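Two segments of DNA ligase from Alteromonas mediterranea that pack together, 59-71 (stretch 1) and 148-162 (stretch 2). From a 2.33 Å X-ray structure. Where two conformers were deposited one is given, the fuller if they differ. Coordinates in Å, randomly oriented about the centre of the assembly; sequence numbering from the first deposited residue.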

# COMPACT_ATOMS: atom_id res chain seq x y z
N ALA D 59 -13.00 18.68 -11.86
CA ALA D 59 -13.33 18.22 -13.21
C ALA D 59 -12.10 18.24 -14.11
O ALA D 59 -11.92 17.35 -14.94
CB ALA D 59 -14.44 19.09 -13.80
N TRP D 60 -11.25 19.26 -13.97
CA TRP D 60 -10.06 19.35 -14.80
C TRP D 60 -9.11 18.19 -14.53
O TRP D 60 -8.35 17.78 -15.42
CB TRP D 60 -9.34 20.68 -14.57
CG TRP D 60 -8.85 20.87 -13.16
CD1 TRP D 60 -9.49 21.53 -12.16
CD2 TRP D 60 -7.62 20.38 -12.60
NE1 TRP D 60 -8.74 21.49 -11.01
CE2 TRP D 60 -7.59 20.79 -11.26
CE3 TRP D 60 -6.55 19.64 -13.11
CZ2 TRP D 60 -6.52 20.49 -10.41
CZ3 TRP D 60 -5.49 19.34 -12.27
CH2 TRP D 60 -5.49 19.77 -10.94
N PHE D 61 -9.13 17.64 -13.31
CA PHE D 61 -8.24 16.53 -12.97
C PHE D 61 -8.54 15.31 -13.82
O PHE D 61 -7.63 14.51 -14.09
CB PHE D 61 -8.37 16.20 -11.49
CG PHE D 61 -7.31 15.27 -10.98
CD1 PHE D 61 -6.10 15.77 -10.53
CD2 PHE D 61 -7.51 13.90 -10.95
CE1 PHE D 61 -5.11 14.93 -10.06
CE2 PHE D 61 -6.53 13.05 -10.48
CZ PHE D 61 -5.33 13.57 -10.04
N THR D 62 -9.79 15.14 -14.26
CA THR D 62 -10.20 13.99 -15.05
C THR D 62 -10.57 14.36 -16.48
O THR D 62 -11.03 13.50 -17.24
CB THR D 62 -11.39 13.29 -14.39
OG1 THR D 62 -12.54 14.14 -14.44
CG2 THR D 62 -11.08 12.95 -12.94
N ALA D 63 -10.36 15.62 -16.87
CA ALA D 63 -10.74 16.06 -18.21
C ALA D 63 -9.99 15.26 -19.27
O ALA D 63 -8.76 15.13 -19.21
CB ALA D 63 -10.47 17.55 -18.37
N ASN D 64 -10.73 14.74 -20.24
CA ASN D 64 -10.20 14.02 -21.39
C ASN D 64 -9.61 12.66 -21.04
O ASN D 64 -8.92 12.06 -21.87
CB ASN D 64 -9.14 14.85 -22.13
CG ASN D 64 -9.69 16.17 -22.64
OD1 ASN D 64 -9.20 17.24 -22.29
ND2 ASN D 64 -10.71 16.10 -23.49
N TRP D 65 -9.87 12.15 -19.83
CA TRP D 65 -9.41 10.81 -19.50
C TRP D 65 -10.13 9.79 -20.38
O TRP D 65 -11.20 10.06 -20.92
CB TRP D 65 -9.68 10.51 -18.02
CG TRP D 65 -8.67 11.10 -17.08
CD1 TRP D 65 -7.82 12.14 -17.33
CD2 TRP D 65 -8.39 10.67 -15.74
NE1 TRP D 65 -7.04 12.39 -16.23
CE2 TRP D 65 -7.37 11.50 -15.24
CE3 TRP D 65 -8.91 9.67 -14.92
CZ2 TRP D 65 -6.86 11.36 -13.95
CZ3 TRP D 65 -8.40 9.53 -13.64
CH2 TRP D 65 -7.39 10.37 -13.17
N PRO D 66 -9.55 8.59 -20.53
CA PRO D 66 -10.20 7.56 -21.34
C PRO D 66 -11.57 7.20 -20.79
O PRO D 66 -11.92 7.51 -19.65
CB PRO D 66 -9.24 6.37 -21.26
CG PRO D 66 -7.92 6.97 -20.90
CD PRO D 66 -8.23 8.15 -20.04
N LYS D 67 -12.36 6.52 -21.63
CA LYS D 67 -13.69 6.06 -21.26
C LYS D 67 -13.68 4.55 -21.00
O LYS D 67 -14.42 3.78 -21.61
CB LYS D 67 -14.70 6.43 -22.35
CG LYS D 67 -14.87 7.93 -22.56
CD LYS D 67 -15.46 8.64 -21.35
CE LYS D 67 -16.86 8.14 -21.02
NZ LYS D 67 -17.52 8.96 -19.96
N ALA D 68 -12.82 4.15 -20.08
CA ALA D 68 -12.67 2.75 -19.71
C ALA D 68 -12.47 2.64 -18.21
O ALA D 68 -12.34 3.65 -17.51
CB ALA D 68 -11.49 2.10 -20.46
N THR D 69 -12.45 1.41 -17.72
CA THR D 69 -12.25 1.14 -16.30
C THR D 69 -10.77 0.89 -16.04
O THR D 69 -10.16 0.03 -16.67
CB THR D 69 -13.08 -0.06 -15.85
OG1 THR D 69 -14.46 0.16 -16.17
CG2 THR D 69 -12.95 -0.27 -14.34
N ILE D 70 -10.20 1.66 -15.11
CA ILE D 70 -8.77 1.62 -14.83
C ILE D 70 -8.56 1.71 -13.32
O ILE D 70 -9.22 2.50 -12.64
CB ILE D 70 -8.02 2.76 -15.55
CG1 ILE D 70 -8.24 2.68 -17.06
CG2 ILE D 70 -6.52 2.70 -15.23
CD1 ILE D 70 -7.72 3.88 -17.83
N ASP D 71 -7.64 0.90 -12.81
CA ASP D 71 -7.22 0.96 -11.41
C ASP D 71 -5.88 1.69 -11.33
O ASP D 71 -4.97 1.42 -12.12
CB ASP D 71 -7.08 -0.44 -10.82
CG ASP D 71 -8.43 -1.08 -10.52
OD1 ASP D 71 -9.39 -0.33 -10.24
OD2 ASP D 71 -8.52 -2.32 -10.55
N MET D 148 -2.08 -1.71 -23.38
CA MET D 148 -3.25 -0.86 -23.55
C MET D 148 -3.12 0.41 -22.72
O MET D 148 -3.46 1.50 -23.19
CB MET D 148 -4.51 -1.63 -23.15
CG MET D 148 -4.85 -2.80 -24.08
SD MET D 148 -6.03 -3.96 -23.37
CE MET D 148 -7.38 -2.87 -22.92
N LEU D 149 -2.64 0.29 -21.49
CA LEU D 149 -2.45 1.47 -20.64
C LEU D 149 -1.55 2.49 -21.32
O LEU D 149 -1.87 3.68 -21.39
CB LEU D 149 -1.87 1.06 -19.29
CG LEU D 149 -2.79 0.34 -18.30
CD1 LEU D 149 -2.00 -0.11 -17.08
CD2 LEU D 149 -3.96 1.22 -17.89
N ASN D 150 -0.41 2.03 -21.84
CA ASN D 150 0.50 2.94 -22.53
C ASN D 150 -0.16 3.56 -23.75
O ASN D 150 0.09 4.73 -24.07
CB ASN D 150 1.78 2.20 -22.92
CG ASN D 150 2.54 1.67 -21.72
OD1 ASN D 150 2.51 2.27 -20.64
ND2 ASN D 150 3.24 0.56 -21.90
N ASN D 151 -1.00 2.80 -24.45
CA ASN D 151 -1.73 3.35 -25.59
C ASN D 151 -2.69 4.45 -25.14
O ASN D 151 -2.81 5.48 -25.81
CB ASN D 151 -2.49 2.25 -26.32
CG ASN D 151 -1.58 1.34 -27.13
OD1 ASN D 151 -0.47 1.73 -27.50
ND2 ASN D 151 -2.04 0.13 -27.41
N LEU D 152 -3.37 4.25 -24.01
CA LEU D 152 -4.32 5.24 -23.54
C LEU D 152 -3.63 6.51 -23.07
O LEU D 152 -4.21 7.60 -23.17
CB LEU D 152 -5.17 4.65 -22.41
CG LEU D 152 -6.06 3.47 -22.80
CD1 LEU D 152 -6.61 2.77 -21.57
CD2 LEU D 152 -7.19 3.92 -23.72
N LYS D 153 -2.41 6.41 -22.56
CA LYS D 153 -1.70 7.60 -22.11
C LYS D 153 -1.33 8.49 -23.29
O LYS D 153 -1.60 9.70 -23.28
CB LYS D 153 -0.45 7.21 -21.31
CG LYS D 153 0.19 8.36 -20.55
CD LYS D 153 1.25 9.09 -21.37
CE LYS D 153 1.44 10.52 -20.89
NZ LYS D 153 0.29 11.40 -21.24
N GLU D 154 -0.70 7.91 -24.31
CA GLU D 154 -0.32 8.69 -25.49
C GLU D 154 -1.53 9.36 -26.13
O GLU D 154 -1.41 10.43 -26.72
CB GLU D 154 0.39 7.80 -26.50
CG GLU D 154 1.79 7.37 -26.07
CD GLU D 154 2.41 6.36 -27.01
OE1 GLU D 154 1.70 5.87 -27.91
OE2 GLU D 154 3.60 6.04 -26.84
N ALA D 155 -2.71 8.74 -26.02
CA ALA D 155 -3.94 9.30 -26.55
C ALA D 155 -4.71 10.12 -25.52
O ALA D 155 -5.90 10.38 -25.70
CB ALA D 155 -4.84 8.18 -27.08
N THR D 156 -4.04 10.54 -24.44
CA THR D 156 -4.67 11.33 -23.38
C THR D 156 -3.87 12.61 -23.19
O THR D 156 -2.70 12.54 -22.76
CB THR D 156 -4.75 10.54 -22.08
OG1 THR D 156 -5.55 9.36 -22.27
CG2 THR D 156 -5.35 11.38 -20.96
N PRO D 157 -4.44 13.78 -23.48
CA PRO D 157 -3.66 15.02 -23.33
C PRO D 157 -3.41 15.42 -21.89
O PRO D 157 -2.44 16.15 -21.62
CB PRO D 157 -4.53 16.07 -24.05
CG PRO D 157 -5.91 15.54 -23.93
CD PRO D 157 -5.80 14.05 -23.99
N ASN D 158 -4.23 14.97 -20.95
CA ASN D 158 -4.11 15.40 -19.56
C ASN D 158 -2.89 14.75 -18.91
O ASN D 158 -2.79 13.52 -18.91
CB ASN D 158 -5.37 15.04 -18.79
CG ASN D 158 -5.53 15.84 -17.51
OD1 ASN D 158 -4.54 16.25 -16.91
ND2 ASN D 158 -6.77 16.05 -17.10
N PRO D 159 -1.94 15.52 -18.36
CA PRO D 159 -0.78 14.90 -17.71
C PRO D 159 -1.08 14.28 -16.36
O PRO D 159 -0.22 13.58 -15.81
CB PRO D 159 0.21 16.07 -17.58
CG PRO D 159 -0.66 17.27 -17.48
CD PRO D 159 -1.86 16.99 -18.35
N THR D 160 -2.27 14.52 -15.79
CA THR D 160 -2.63 13.87 -14.54
C THR D 160 -2.77 12.36 -14.72
O THR D 160 -2.56 11.60 -13.76
CB THR D 160 -3.94 14.45 -14.00
OG1 THR D 160 -4.98 14.28 -14.97
CG2 THR D 160 -3.78 15.93 -13.68
N PHE D 161 -3.12 11.92 -15.92
CA PHE D 161 -3.20 10.49 -16.22
C PHE D 161 -1.80 9.98 -16.55
O PHE D 161 -1.20 10.41 -17.55
CB PHE D 161 -4.16 10.25 -17.38
CG PHE D 161 -4.39 8.80 -17.68
CD1 PHE D 161 -5.46 8.12 -17.13
CD2 PHE D 161 -3.53 8.10 -18.52
CE1 PHE D 161 -5.68 6.78 -17.41
CE2 PHE D 161 -3.74 6.77 -18.80
CZ PHE D 161 -4.82 6.11 -18.24
N ALA D 162 -1.28 9.08 -15.72
CA ALA D 162 0.05 8.52 -15.90
C ALA D 162 -0.04 7.00 -15.81
O ALA D 162 -1.11 6.43 -15.60
CB ALA D 162 1.02 9.08 -14.85

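The two stretches run antiparallel: the nearest CA pairs pass from Phe-61 with Thr-160 (6.4 Å between CA atoms), through Trp-65 with Thr-156 (6.1 Å) and Pro-66 with Leu-152 (6.7 Å), to Ile-70 with Leu-149, where the CA atoms stand 8.6 Å apart. The separation is thus widest at the strand residue Ile-70, opposite the helix of stretch 2. In stretch 1 a type II turn from Thr-62 to Trp-65 is closed by Trp-65 N to Thr-62 O at 3.1 Å; in stretch 2 the helix gives way at Ala-155, and a type I turn from Asn-158 to Phe-161 has a weak closing bond, Phe-161 N to Asn-158 O at 3.4 Å. No backbone-to-backbone hydrogen bond joins the stretches.

Instead, side chains of stretch 2 reach carbonyls of stretch 1. Asn-158 ND2 donates to Trp-60 O (2.9 Å, N-H...O angle 140°) and to Ala-63 O (3.0 Å, 162°), the second being the straighter bond. One amide group therefore ties together two carbonyls three residues apart. Its orientation is supported from the other end, because Thr-160 N donates to Asn-158 OD1 at 3.1 Å and 168°. Thr-160 OG1 lies 2.8 Å from both Phe-61 O and Asn-158 OD1, and its single proton cannot be assigned between them. Trp-65 NE1 approaches Phe-61 O to 3.1 Å, but the angle is too poor for a hydrogen bond.

The aromatic rings add apolar contact around this polar cluster. Thr-160 CB sits 4.2 Å from the centroid of the Phe-61 ring and 13° off its normal, a CH-pi contact over the face. Phe-161 CB lies over the five-membered ring of Trp-65, 4.1 Å from its centroid and 23° off the normal. The Phe-161 ring also turns its edge toward that indole face, with centroids 5.5 Å apart and planes at 74°, so the two rings meet edge-to-face.

Pro-66 links this aromatic pair to the helix. Its CD lies 4.2 Å from the Phe-161 ring centroid, 25° off the normal, while Pro-66 CG packs 3.9 Å from Leu-152 CB. Thr-156 OG1 is also within 3.6 Å of Pro-66 CG; this hydroxyl makes a very short bond, 2.4 Å, to Leu-152 O. Farther along, Ile-70 bridges the wider gap with its side chain: CD1 reaches Phe-161 CE1 at the ring edge (3.6 Å) and Leu-152 CD1 (4.1 Å), and Ile-70 CG2 meets Leu-149 CD2 at 4.0 Å.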